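Local coordinates for protein guanylate kinase (Coxiella burnetii, PDB 3TR0) that catalyses the ATP-dependent phosphorylation of GMP to GDP, a step in the recycling of guanine nucleotides, at residues N8-S13 and S185-Q190; T41-P44 and G48-E51; T61-M66 and E80-T85; I104-A109 and M158-E163. One frame throughout, in Å; residues are numbered along the deposited sequence.

Contact 1 (N8-S13 and S185-Q190); sequences NLFIIS and SAERLQ
Asn8 and Glu187 meet through one polar bond. Asn8 ND2 donates to Glu187 OE2 at 2.9 Å, with an N-H...O angle of 149°. The donor comes from above the carboxylate plane, and the amide and carboxylate planes stand 50° apart. Beside this bond Phe10 packs against the aliphatic part of the same glutamate. Its CZ lies 3.6 Å from Glu187 CG. Glu187 CB meets the ring edge in its plane, with CE1 of Phe10 3.8 Å away. The ring is nearly perpendicular to the carboxylate.

The glutamate chain is bent at chi2 (-84°), which leaves CB and CG against the CZ side of the Phe10 ring while the carboxylate turns to Asn8. The Asn8 amide is held from other sides too. OD1 of Asn8 accepts from the backbone N of Leu9 at 2.7 Å, and ND2 also bonds to the carbonyl of Pro118. The Phe10 ring also touches Leu101 of strand 99-103 and Leu120 of strand 120-125. Arg188, which follows Glu187, forms a salt bridge with Asp99.

The contact joins the start of strand 9-13, central in the parallel P-loop kinase sheet, and the residue before it to the C-terminal part of helix 173-187. Ala186 packs on Ala186 of the second subunit. All three touching residues are buried. A carboxylate here has a neutral amide as its partner across the contact, so the bond probably offsets part of the cost of burying its charge.

Contact 2 (T41-P44 and G48-E51); sequences TTRP and GDQE. With 5GP (guanosine-5'-monophosphate), chain D; SO4 (sulfate ion), chain C.
The guanidinium of Arg43 is engaged at its edge, close to its plane, by the GMP phosphate, the carboxylate of Asp49 and a water. NH1 of Arg43 forms a salt bridge with OD2 of Asp49 at 2.8 Å. The oxygen is met on its syn side, and the two planar groups are turned 36° apart. NH1 of Arg43 also donates to the carbonyl O of Pro44 at 3.1 Å. On the phosphate side, NE of Arg43 reaches O2P of GMP at 3.1 Å and NH2 reaches O1P at 2.9 Å. The water accepts from Arg43 NH2 and donates to Asp49 OD1, so it bridges the two side chains a second time.

Bends at chi2 (-96°) and chi3 (-79°) fold the arginine back to the phosphate. Its backbone N bonds to Thr41 OG1, an ST turn. Asp49 OD2 also accepts from the backbone N of Arg46. Nearby, Glu51 N and Lys45 NZ hold a sulfate, probably from the crystallisation liquor.

This loop belongs to the GMP-binding part of guanylate kinase, where Tyr83, Tyr55 and Ser39 also bind the nucleotide. Asp49 is a second-shell residue. Its bond to NH1 probably keeps the guanidinium oriented, and its charge partly balances the arginine while the NE and NH2 edge grips the phosphate.

Contact 3 (T61-M66 and E80-T85); sequences TRFQAM and ERHYGT. With 5GP (guanosine-5'-monophosphate), chain D.
The GMP-binding part of guanylate kinase is built on a small mixed sheet, and here helix 60-69 packs on its strand 81-86. The axes of helix 61-66 and strand 81-85 come within 9.7 Å and cross at 46°. Phe63 carries the helix side. Its CG is anti to the backbone N (chi1 -163°), which sends the ring from the helix to the strand.

The ring meets the strand in two ways. CB of His82 sits over the centre of one face, 3.5 Å from the Phe63 ring centroid, a CH-pi contact. The edge of the ring points at the backbone of the next two residues. CZ of Phe63 is 3.3 Å from the carbonyl C of Tyr83 and 3.6 Å from Gly84 N. With no side chain on Gly84, the ring edge can come this close to the strand. The imidazole of His82 leads away, so the two rings are slid apart and barely overlap, with planes at 29°. Phe63 also stacks with Phe72 of the neighbouring strand 72-78.

The other side of strand 81-85 faces the nucleotide. The side chain of Tyr83 leaves the strand away from the helix, and its ring and CB lie along GMP from base to phosphate. Thr85 OG1 bonds to Glu74, which itself binds GMP. The strand therefore carries a hydrophobic contact on the helix side and ligand groups on the other. O4' of GMP lies over the centre of the Tyr83 ring, while the hydroxyl OH of Tyr83 donates to the phosphate oxygen O2P at 2.6 Å.

Contact 4 (I104-A109 and M158-E163); sequences IDWQGA and MAHYKE. With 5GP (guanosine-5'-monophosphate), chain D.
Trp106 and His160 stack face to face, and this is the tight part of the contact. The five-membered ring of Trp106 and the imidazole of His160 have centroids 3.6 Å apart and planes at 10°. NE2 of His160 comes to 3.3 Å from Trp106 CE2. Gln107 CG lies over the opposite face of the indole, so the ring is sandwiched. The imidazole is fixed in rotation by Glu163: His160 ND1 donates to Glu163 OE2 at 2.8 Å, nearly straight at 174°, and in the ring plane.

The Glu163 side is looser. OE1 of Glu163 stays 4.4 Å from Trp106 CE3, and a water fills in, donating to Glu163 OE1 and to the carbonyl O of Trp106. The three touching residues are all partly exposed. OE2 of Glu163 has a second partner in Arg110, a salt bridge.

Asp105, just before the tryptophan, N-caps the helix. Its OD1 accepts from Gly108 N and from N2 of GMP, each at 3.0 Å, which ties the helix start to the guanine. Tyr161 and Lys162, in the loop of His160, reach Glu195 of the second subunit. The contact thus joins the N-terminal end of helix 106-115, next to the GMP site, to the loop between helix 147-158 and strand 166-169.

In the fold
Contacts 1 and 3 are buried, whereas contacts 2 and 4 lie at the surface. Contact 1 belongs to the parallel core sheet and lies on the opposite side of the chain's centre from contacts 2 and 3. It meets contact 4 where Ser13 OG bonds to the carbonyl O of Ile104, and both touch the second subunit. Contacts 2 and 3 share the small mixed sheet: Thr41 and Thr42 bond to the backbone of His82. Contacts 2, 3 and 4 all reach GMP, at its phosphate, along its length and at its base. The chemistry differs accordingly: a buried amide-carboxylate bond beside a phenyl ring, ionic pairing, aromatic packing on backbone, and a ring stack.

Contact 1 (N8-S13 and S185-Q190)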
# COMPACT_ATOMS: atom_id res chain seq x y z
N ASN A 8 -10.53 8.35 -2.25
CA ASN A 8 -9.32 8.86 -2.87
C ASN A 8 -9.41 8.70 -4.38
O ASN A 8 -10.28 8.00 -4.89
CB ASN A 8 -8.10 8.11 -2.33
CG ASN A 8 -6.81 8.90 -2.46
OD1 ASN A 8 -6.76 9.94 -3.10
ND2 ASN A 8 -5.74 8.39 -1.85
N LEU A 9 -8.51 9.37 -5.09
CA LEU A 9 -8.36 9.19 -6.52
C LEU A 9 -7.20 8.24 -6.80
O LEU A 9 -6.13 8.37 -6.21
CB LEU A 9 -8.10 10.53 -7.21
CG LEU A 9 -9.15 11.62 -6.97
CD1 LEU A 9 -8.73 12.90 -7.69
CD2 LEU A 9 -10.52 11.16 -7.44
N PHE A 10 -7.41 7.29 -7.70
CA PHE A 10 -6.36 6.36 -8.09
C PHE A 10 -6.09 6.52 -9.57
O PHE A 10 -6.91 6.13 -10.40
CB PHE A 10 -6.78 4.93 -7.77
CG PHE A 10 -6.87 4.65 -6.30
CD1 PHE A 10 -5.75 4.23 -5.59
CD2 PHE A 10 -8.06 4.83 -5.61
CE1 PHE A 10 -5.83 3.98 -4.23
CE2 PHE A 10 -8.14 4.59 -4.26
CZ PHE A 10 -7.03 4.16 -3.57
N ILE A 11 -4.94 7.11 -9.89
CA ILE A 11 -4.58 7.40 -11.27
C ILE A 11 -3.91 6.17 -11.86
O ILE A 11 -2.98 5.63 -11.27
CB ILE A 11 -3.59 8.59 -11.34
CG1 ILE A 11 -4.22 9.84 -10.72
CG2 ILE A 11 -3.18 8.86 -12.78
CD1 ILE A 11 -3.21 10.89 -10.32
N ILE A 12 -4.38 5.74 -13.03
CA ILE A 12 -3.77 4.62 -13.73
C ILE A 12 -3.28 5.10 -15.09
O ILE A 12 -4.07 5.56 -15.91
CB ILE A 12 -4.78 3.50 -13.99
CG1 ILE A 12 -5.62 3.23 -12.74
CG2 ILE A 12 -4.07 2.24 -14.44
CD1 ILE A 12 -4.83 2.65 -11.60
N SER A 13 -1.97 5.00 -15.32
CA SER A 13 -1.40 5.43 -16.60
C SER A 13 -0.58 4.31 -17.23
O SER A 13 -0.02 3.47 -16.52
CB SER A 13 -0.53 6.68 -16.43
OG SER A 13 -1.26 7.73 -15.82
N SER A 185 -6.28 -1.69 -1.75
CA SER A 185 -6.63 -2.24 -0.44
C SER A 185 -5.75 -1.66 0.66
O SER A 185 -6.23 -1.37 1.76
CB SER A 185 -6.53 -3.77 -0.46
OG SER A 185 -7.50 -4.34 -1.33
N ALA A 186 -4.46 -1.49 0.38
CA ALA A 186 -3.53 -0.91 1.34
C ALA A 186 -3.85 0.55 1.61
O ALA A 186 -3.76 1.01 2.75
CB ALA A 186 -2.09 -1.07 0.86
N GLU A 187 -4.20 1.29 0.57
CA GLU A 187 -4.56 2.70 0.74
C GLU A 187 -5.72 2.83 1.72
O GLU A 187 -5.75 3.74 2.55
CB GLU A 187 -4.96 3.32 -0.61
CG GLU A 187 -5.14 4.84 -0.57
CD GLU A 187 -6.51 5.29 -0.08
OE1 GLU A 187 -7.42 4.44 0.07
OE2 GLU A 187 -6.68 6.50 0.16
N ARG A 188 -6.65 1.89 1.64
CA ARG A 188 -7.86 1.94 2.45
C ARG A 188 -7.59 1.56 3.90
O ARG A 188 -8.48 1.64 4.75
CB ARG A 188 -8.93 1.03 1.87
CG ARG A 188 -9.49 1.51 0.53
CD ARG A 188 -10.33 0.43 -0.12
NE ARG A 188 -11.18 0.97 -1.19
CZ ARG A 188 -12.04 0.24 -1.89
NH1 ARG A 188 -12.16 -1.07 -1.66
NH2 ARG A 188 -12.78 0.81 -2.83
N LEU A 189 -6.37 1.13 4.18
CA LEU A 189 -5.96 0.78 5.54
C LEU A 189 -5.07 1.85 6.14
O LEU A 189 -4.60 1.71 7.27
CB LEU A 189 -5.23 -0.57 5.57
CG LEU A 189 -6.00 -1.81 5.11
CD1 LEU A 189 -5.05 -2.96 4.81
CD2 LEU A 189 -7.03 -2.22 6.13
N GLN A 190 -4.80 2.91 5.39
CA GLN A 190 -3.99 4.02 5.88
C GLN A 190 -4.64 4.68 7.09
O GLN A 190 -5.86 4.75 7.18
CB GLN A 190 -3.78 5.06 4.79
CG GLN A 190 -2.91 4.59 3.64
CD GLN A 190 -2.76 5.63 2.56
OE1 GLN A 190 -3.29 6.74 2.66
NE2 GLN A 190 -2.02 5.29 1.51

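Contact 2 (T41-P44 and G48-E51)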
# COMPACT_ATOMS: atom_id res chain seq x y z
N THR A 41 -13.88 12.84 -24.80
CA THR A 41 -12.81 12.86 -25.79
C THR A 41 -13.31 13.33 -27.15
O THR A 41 -14.47 13.12 -27.51
CB THR A 41 -12.17 11.47 -25.96
OG1 THR A 41 -11.03 11.57 -26.82
CG2 THR A 41 -13.16 10.49 -26.55
N THR A 42 -12.43 13.97 -27.91
CA THR A 42 -12.73 14.38 -29.27
C THR A 42 -12.22 13.32 -30.24
O THR A 42 -12.46 13.39 -31.44
CB THR A 42 -12.08 15.72 -29.63
OG1 THR A 42 -10.66 15.61 -29.52
CG2 THR A 42 -12.57 16.82 -28.70
N ARG A 43 -11.51 12.33 -29.70
CA ARG A 43 -11.01 11.23 -30.51
C ARG A 43 -12.20 10.56 -31.18
O ARG A 43 -13.19 10.23 -30.53
CB ARG A 43 -10.23 10.23 -29.63
CG ARG A 43 -9.41 9.22 -30.42
CD ARG A 43 -10.16 7.92 -30.60
NE ARG A 43 -10.10 7.10 -29.40
CZ ARG A 43 -11.00 6.18 -29.07
NH1 ARG A 43 -12.05 5.97 -29.86
NH2 ARG A 43 -10.85 5.47 -27.96
N PRO A 44 -12.12 10.36 -32.51
CA PRO A 44 -13.29 9.83 -33.22
C PRO A 44 -13.77 8.50 -32.64
O PRO A 44 -12.96 7.64 -32.30
CB PRO A 44 -12.77 9.64 -34.65
CG PRO A 44 -11.28 9.59 -34.52
CD PRO A 44 -10.95 10.50 -33.38
N GLY A 48 -17.07 -0.49 -32.41
CA GLY A 48 -16.94 -1.22 -31.17
C GLY A 48 -17.14 -0.34 -29.95
O GLY A 48 -17.59 -0.81 -28.91
N ASP A 49 -16.81 0.95 -30.09
CA ASP A 49 -16.96 1.90 -28.99
C ASP A 49 -18.43 2.14 -28.66
O ASP A 49 -19.28 2.16 -29.55
CB ASP A 49 -16.29 3.23 -29.32
CG ASP A 49 -14.77 3.15 -29.28
OD1 ASP A 49 -14.24 2.21 -28.64
OD2 ASP A 49 -14.11 4.02 -29.88
N GLN A 50 -18.72 2.34 -27.38
CA GLN A 50 -20.07 2.62 -26.93
C GLN A 50 -20.13 3.92 -26.13
O GLN A 50 -19.40 4.10 -25.16
CB GLN A 50 -20.61 1.47 -26.07
CG GLN A 50 -20.78 0.16 -26.81
CD GLN A 50 -21.32 -0.94 -25.91
OE1 GLN A 50 -22.49 -0.92 -25.53
NE2 GLN A 50 -20.46 -1.90 -25.57
N GLU A 51 -21.01 4.83 -26.55
CA GLU A 51 -21.20 6.09 -25.85
C GLU A 51 -21.54 5.86 -24.38
O GLU A 51 -22.43 5.08 -24.06
CB GLU A 51 -22.31 6.91 -26.52
CG GLU A 51 -22.79 8.09 -25.70
CD GLU A 51 -21.78 9.23 -25.65
OE1 GLU A 51 -20.82 9.20 -26.44
OE2 GLU A 51 -21.96 10.14 -24.82
P 5GP D . -7.43 6.07 -26.57
O1P 5GP D . -8.70 5.42 -26.08
O2P 5GP D . -7.54 7.12 -27.65
O3P 5GP D . -6.46 4.99 -26.99
O5' 5GP D . -6.63 6.67 -25.33
C5' 5GP D . -5.54 7.56 -25.53
C4' 5GP D . -4.87 7.89 -24.22
O4' 5GP D . -5.42 9.11 -23.70
C3' 5GP D . -5.09 6.89 -23.10
O3' 5GP D . -4.23 5.77 -23.18
C2' 5GP D . -4.87 7.73 -21.84
O2' 5GP D . -3.49 7.79 -21.52
C1' 5GP D . -5.32 9.12 -22.29
N9 5GP D . -6.63 9.50 -21.73
C8 5GP D . -7.83 8.92 -21.87
N7 5GP D . -8.74 9.64 -21.18
C5 5GP D . -8.10 10.69 -20.61
C6 5GP D . -8.48 11.75 -19.81
O6 5GP D . -9.67 11.90 -19.44
N1 5GP D . -7.55 12.64 -19.41
C2 5GP D . -6.27 12.51 -19.78
N2 5GP D . -5.34 13.41 -19.37
N3 5GP D . -5.87 11.49 -20.56
C4 5GP D . -6.77 10.58 -20.98
S SO4 C . -23.71 3.09 -28.91
O1 SO4 C . -24.22 2.42 -27.72
O2 SO4 C . -22.56 2.36 -29.43
O3 SO4 C . -24.75 3.13 -29.93
O4 SO4 C . -23.31 4.46 -28.58
O HOH W 1 -12.54 3.44 -26.92

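Contact 3 (T61-M66 and E80-T85)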
# COMPACT_ATOMS: atom_id res chain seq x y z
N THR A 61 -15.70 21.50 -30.65
CA THR A 61 -16.48 22.65 -30.21
C THR A 61 -17.01 22.42 -28.80
O THR A 61 -16.87 23.28 -27.93
CB THR A 61 -17.67 22.91 -31.16
OG1 THR A 61 -17.17 23.16 -32.48
CG2 THR A 61 -18.47 24.11 -30.69
N ARG A 62 -17.62 21.27 -28.59
CA ARG A 62 -18.09 20.88 -27.26
C ARG A 62 -16.95 20.80 -26.24
O ARG A 62 -17.07 21.30 -25.12
CB ARG A 62 -18.81 19.53 -27.32
CG ARG A 62 -20.32 19.64 -27.30
CD ARG A 62 -20.96 18.28 -27.52
NE ARG A 62 -20.75 17.79 -28.88
CZ ARG A 62 -21.22 16.63 -29.34
NH1 ARG A 62 -21.93 15.85 -28.55
NH2 ARG A 62 -20.97 16.27 -30.59
N PHE A 63 -15.85 20.17 -26.63
CA PHE A 63 -14.73 19.98 -25.70
C PHE A 63 -14.10 21.32 -25.32
O PHE A 63 -13.84 21.58 -24.15
CB PHE A 63 -13.67 19.06 -26.31
CG PHE A 63 -12.72 18.50 -25.30
CD1 PHE A 63 -11.71 19.28 -24.76
CD2 PHE A 63 -12.83 17.18 -24.88
CE1 PHE A 63 -10.83 18.76 -23.83
CE2 PHE A 63 -11.96 16.66 -23.94
CZ PHE A 63 -10.96 17.45 -23.42
N GLN A 64 -13.87 22.17 -26.32
CA GLN A 64 -13.28 23.48 -26.08
C GLN A 64 -14.17 24.28 -25.14
O GLN A 64 -13.69 24.96 -24.23
CB GLN A 64 -13.05 24.23 -27.39
CG GLN A 64 -12.46 25.62 -27.21
CD GLN A 64 -11.08 25.59 -26.59
OE1 GLN A 64 -10.69 26.50 -25.86
NE2 GLN A 64 -10.32 24.53 -26.87
N ALA A 65 -15.48 24.20 -25.37
CA ALA A 65 -16.45 24.83 -24.49
C ALA A 65 -16.20 24.40 -23.05
O ALA A 65 -16.00 25.24 -22.17
CB ALA A 65 -17.86 24.48 -24.92
N MSE A 66 -16.20 23.09 -22.81
CA MSE A 66 -15.97 22.55 -21.47
C MSE A 66 -14.68 23.07 -20.84
O MSE A 66 -14.63 23.36 -19.65
CB MSE A 66 -15.97 21.02 -21.49
CG MSE A 66 -17.34 20.39 -21.26
SE MSE A 66 -17.50 18.59 -22.02
CE MSE A 66 -19.29 18.16 -21.38
N GLU A 80 -2.96 14.74 -30.99
CA GLU A 80 -3.80 15.73 -31.65
C GLU A 80 -5.29 15.60 -31.34
O GLU A 80 -6.13 16.16 -32.06
CB GLU A 80 -3.58 15.71 -33.17
CG GLU A 80 -2.15 15.99 -33.58
CD GLU A 80 -2.00 16.17 -35.07
OE1 GLU A 80 -2.83 16.88 -35.67
OE2 GLU A 80 -1.06 15.58 -35.65
N ARG A 81 -5.63 14.87 -30.29
CA ARG A 81 -7.01 14.76 -29.84
C ARG A 81 -7.11 15.20 -28.38
O ARG A 81 -6.10 15.29 -27.68
CB ARG A 81 -7.53 13.33 -30.00
CG ARG A 81 -7.51 12.81 -31.43
CD ARG A 81 -8.49 13.57 -32.32
NE ARG A 81 -8.49 13.03 -33.68
CZ ARG A 81 -9.27 13.48 -34.66
NH1 ARG A 81 -10.12 14.47 -34.43
NH2 ARG A 81 -9.19 12.93 -35.86
N HIS A 82 -8.33 15.47 -27.93
CA HIS A 82 -8.54 16.00 -26.59
C HIS A 82 -9.24 14.99 -25.71
O HIS A 82 -10.16 14.30 -26.14
CB HIS A 82 -9.33 17.31 -26.65
CG HIS A 82 -8.61 18.41 -27.35
ND1 HIS A 82 -7.53 19.06 -26.80
CD2 HIS A 82 -8.81 18.98 -28.57
CE1 HIS A 82 -7.09 19.98 -27.65
NE2 HIS A 82 -7.86 19.95 -28.72
N TYR A 83 -8.77 14.90 -24.46
CA TYR A 83 -9.36 14.03 -23.45
C TYR A 83 -9.44 14.79 -22.13
O TYR A 83 -8.54 15.56 -21.78
CB TYR A 83 -8.47 12.80 -23.23
CG TYR A 83 -8.17 11.98 -24.47
CD1 TYR A 83 -8.77 10.75 -24.66
CD2 TYR A 83 -7.27 12.43 -25.43
CE1 TYR A 83 -8.49 9.98 -25.77
CE2 TYR A 83 -6.99 11.68 -26.55
CZ TYR A 83 -7.60 10.45 -26.71
OH TYR A 83 -7.33 9.69 -27.83
N GLY A 84 -10.50 14.55 -21.37
CA GLY A 84 -10.64 15.21 -20.08
C GLY A 84 -11.52 14.47 -19.09
O GLY A 84 -12.36 13.66 -19.47
N THR A 85 -11.31 14.77 -17.81
CA THR A 85 -12.10 14.18 -16.74
C THR A 85 -13.12 15.20 -16.24
O THR A 85 -12.75 16.22 -15.67
CB THR A 85 -11.21 13.77 -15.54
OG1 THR A 85 -10.28 12.76 -15.96
CG2 THR A 85 -12.05 13.23 -14.40
P 5GP D . -7.43 6.07 -26.57
O1P 5GP D . -8.70 5.42 -26.08
O2P 5GP D . -7.54 7.12 -27.65
O3P 5GP D . -6.46 4.99 -26.99
O5' 5GP D . -6.63 6.67 -25.33
C5' 5GP D . -5.54 7.56 -25.53
C4' 5GP D . -4.87 7.89 -24.22
O4' 5GP D . -5.42 9.11 -23.70
C3' 5GP D . -5.09 6.89 -23.10
O3' 5GP D . -4.23 5.77 -23.18
C2' 5GP D . -4.87 7.73 -21.84
O2' 5GP D . -3.49 7.79 -21.52
C1' 5GP D . -5.32 9.12 -22.29
N9 5GP D . -6.63 9.50 -21.73
C8 5GP D . -7.83 8.92 -21.87
N7 5GP D . -8.74 9.64 -21.18
C5 5GP D . -8.10 10.69 -20.61
C6 5GP D . -8.48 11.75 -19.81
O6 5GP D . -9.67 11.90 -19.44
N1 5GP D . -7.55 12.64 -19.41
C2 5GP D . -6.27 12.51 -19.78
N2 5GP D . -5.34 13.41 -19.37
N3 5GP D . -5.87 11.49 -20.56
C4 5GP D . -6.77 10.58 -20.98

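Contact 4 (I104-A109 and M158-E163)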
# COMPACT_ATOMS: atom_id res chain seq x y z
N ILE A 104 -5.88 8.03 -17.10
CA ILE A 104 -5.45 9.25 -17.77
C ILE A 104 -3.96 9.20 -18.06
O ILE A 104 -3.25 8.38 -17.49
CB ILE A 104 -5.77 10.49 -16.92
CG1 ILE A 104 -5.10 10.40 -15.55
CG2 ILE A 104 -7.28 10.65 -16.75
CD1 ILE A 104 -5.39 11.58 -14.64
N ASP A 105 -3.48 10.08 -18.94
CA ASP A 105 -2.08 10.05 -19.34
C ASP A 105 -1.22 10.78 -18.33
O ASP A 105 -1.72 11.25 -17.30
CB ASP A 105 -1.87 10.63 -20.75
CG ASP A 105 -1.80 12.15 -20.76
OD1 ASP A 105 -2.51 12.78 -19.96
OD2 ASP A 105 -1.04 12.71 -21.58
N TRP A 106 0.08 10.88 -18.61
CA TRP A 106 1.01 11.48 -17.65
C TRP A 106 0.75 12.96 -17.42
O TRP A 106 0.99 13.47 -16.32
CB TRP A 106 2.47 11.23 -18.07
CG TRP A 106 2.89 11.95 -19.33
CD1 TRP A 106 2.93 11.43 -20.59
CD2 TRP A 106 3.34 13.30 -19.44
NE1 TRP A 106 3.37 12.38 -21.48
CE2 TRP A 106 3.62 13.54 -20.80
CE3 TRP A 106 3.52 14.34 -18.52
CZ2 TRP A 106 4.08 14.77 -21.27
CZ3 TRP A 106 3.98 15.56 -18.99
CH2 TRP A 106 4.25 15.76 -20.35
N GLN A 107 0.26 13.65 -18.45
CA GLN A 107 -0.07 15.07 -18.33
C GLN A 107 -1.23 15.26 -17.37
O GLN A 107 -1.20 16.14 -16.51
CB GLN A 107 -0.45 15.65 -19.69
CG GLN A 107 0.62 15.50 -20.76
CD GLN A 107 0.15 16.00 -22.11
OE1 GLN A 107 0.43 17.13 -22.49
NE2 GLN A 107 -0.57 15.15 -22.83
N GLY A 108 -2.26 14.44 -17.53
CA GLY A 108 -3.40 14.50 -16.63
C GLY A 108 -3.01 14.15 -15.21
O GLY A 108 -3.49 14.76 -14.25
N ALA A 109 -2.12 13.18 -15.07
CA ALA A 109 -1.64 12.76 -13.75
C ALA A 109 -1.01 13.94 -13.00
O ALA A 109 -1.31 14.16 -11.83
CB ALA A 109 -0.63 11.63 -13.88
N MSE A 158 6.30 6.23 -21.34
CA MSE A 158 6.99 5.38 -20.37
C MSE A 158 8.16 6.07 -19.67
O MSE A 158 8.49 5.74 -18.54
CB MSE A 158 7.43 4.06 -21.01
CG MSE A 158 6.38 2.97 -20.91
SE MSE A 158 6.91 1.33 -21.80
CE MSE A 158 7.10 2.02 -23.61
N ALA A 159 8.76 7.05 -20.34
CA ALA A 159 9.84 7.82 -19.73
C ALA A 159 9.35 8.60 -18.51
O ALA A 159 10.15 9.05 -17.70
CB ALA A 159 10.46 8.76 -20.75
N HIS A 160 8.03 8.74 -18.39
CA HIS A 160 7.44 9.47 -17.27
C HIS A 160 7.12 8.58 -16.07
O HIS A 160 6.48 9.04 -15.11
CB HIS A 160 6.18 10.21 -17.70
CG HIS A 160 6.44 11.38 -18.61
ND1 HIS A 160 6.76 12.63 -18.14
CD2 HIS A 160 6.44 11.47 -19.96
CE1 HIS A 160 6.94 13.45 -19.16
NE2 HIS A 160 6.75 12.77 -20.28
N TYR A 161 7.54 7.33 -16.10
CA TYR A 161 7.18 6.38 -15.05
C TYR A 161 7.68 6.81 -13.68
O TYR A 161 7.13 6.40 -12.65
CB TYR A 161 7.70 4.97 -15.37
CG TYR A 161 9.17 4.79 -15.04
CD1 TYR A 161 10.14 5.03 -15.99
CD2 TYR A 161 9.57 4.38 -13.77
CE1 TYR A 161 11.48 4.87 -15.70
CE2 TYR A 161 10.92 4.21 -13.47
CZ TYR A 161 11.87 4.46 -14.45
OH TYR A 161 13.21 4.31 -14.17
N LYS A 162 8.72 7.63 -13.66
CA LYS A 162 9.32 8.09 -12.41
C LYS A 162 8.42 9.01 -11.59
O LYS A 162 8.70 9.31 -10.43
CB LYS A 162 10.65 8.80 -12.68
CG LYS A 162 11.73 7.90 -13.23
CD LYS A 162 12.96 8.71 -13.61
CE LYS A 162 14.06 7.83 -14.15
NZ LYS A 162 14.59 6.90 -13.12
N GLU A 163 7.34 9.49 -12.21
CA GLU A 163 6.43 10.40 -11.55
C GLU A 163 5.34 9.66 -10.78
O GLU A 163 4.50 10.28 -10.12
CB GLU A 163 5.82 11.36 -12.58
CG GLU A 163 6.87 12.19 -13.30
CD GLU A 163 6.35 12.92 -14.51
OE1 GLU A 163 5.12 13.15 -14.59
OE2 GLU A 163 7.16 13.25 -15.39
P 5GP D . -7.43 6.07 -26.57
O1P 5GP D . -8.70 5.42 -26.08
O2P 5GP D . -7.54 7.12 -27.65
O3P 5GP D . -6.46 4.99 -26.99
O5' 5GP D . -6.63 6.67 -25.33
C5' 5GP D . -5.54 7.56 -25.53
C4' 5GP D . -4.87 7.89 -24.22
O4' 5GP D . -5.42 9.11 -23.70
C3' 5GP D . -5.09 6.89 -23.10
O3' 5GP D . -4.23 5.77 -23.18
C2' 5GP D . -4.87 7.73 -21.84
O2' 5GP D . -3.49 7.79 -21.52
C1' 5GP D . -5.32 9.12 -22.29
N9 5GP D . -6.63 9.50 -21.73
C8 5GP D . -7.83 8.92 -21.87
N7 5GP D . -8.74 9.64 -21.18
C5 5GP D . -8.10 10.69 -20.61
C6 5GP D . -8.48 11.75 -19.81
O6 5GP D . -9.67 11.90 -19.44
N1 5GP D . -7.55 12.64 -19.41
C2 5GP D . -6.27 12.51 -19.78
N2 5GP D . -5.34 13.41 -19.37
N3 5GP D . -5.87 11.49 -20.56
C4 5GP D . -6.77 10.58 -20.98
O HOH W 2 2.57 12.19 -14.44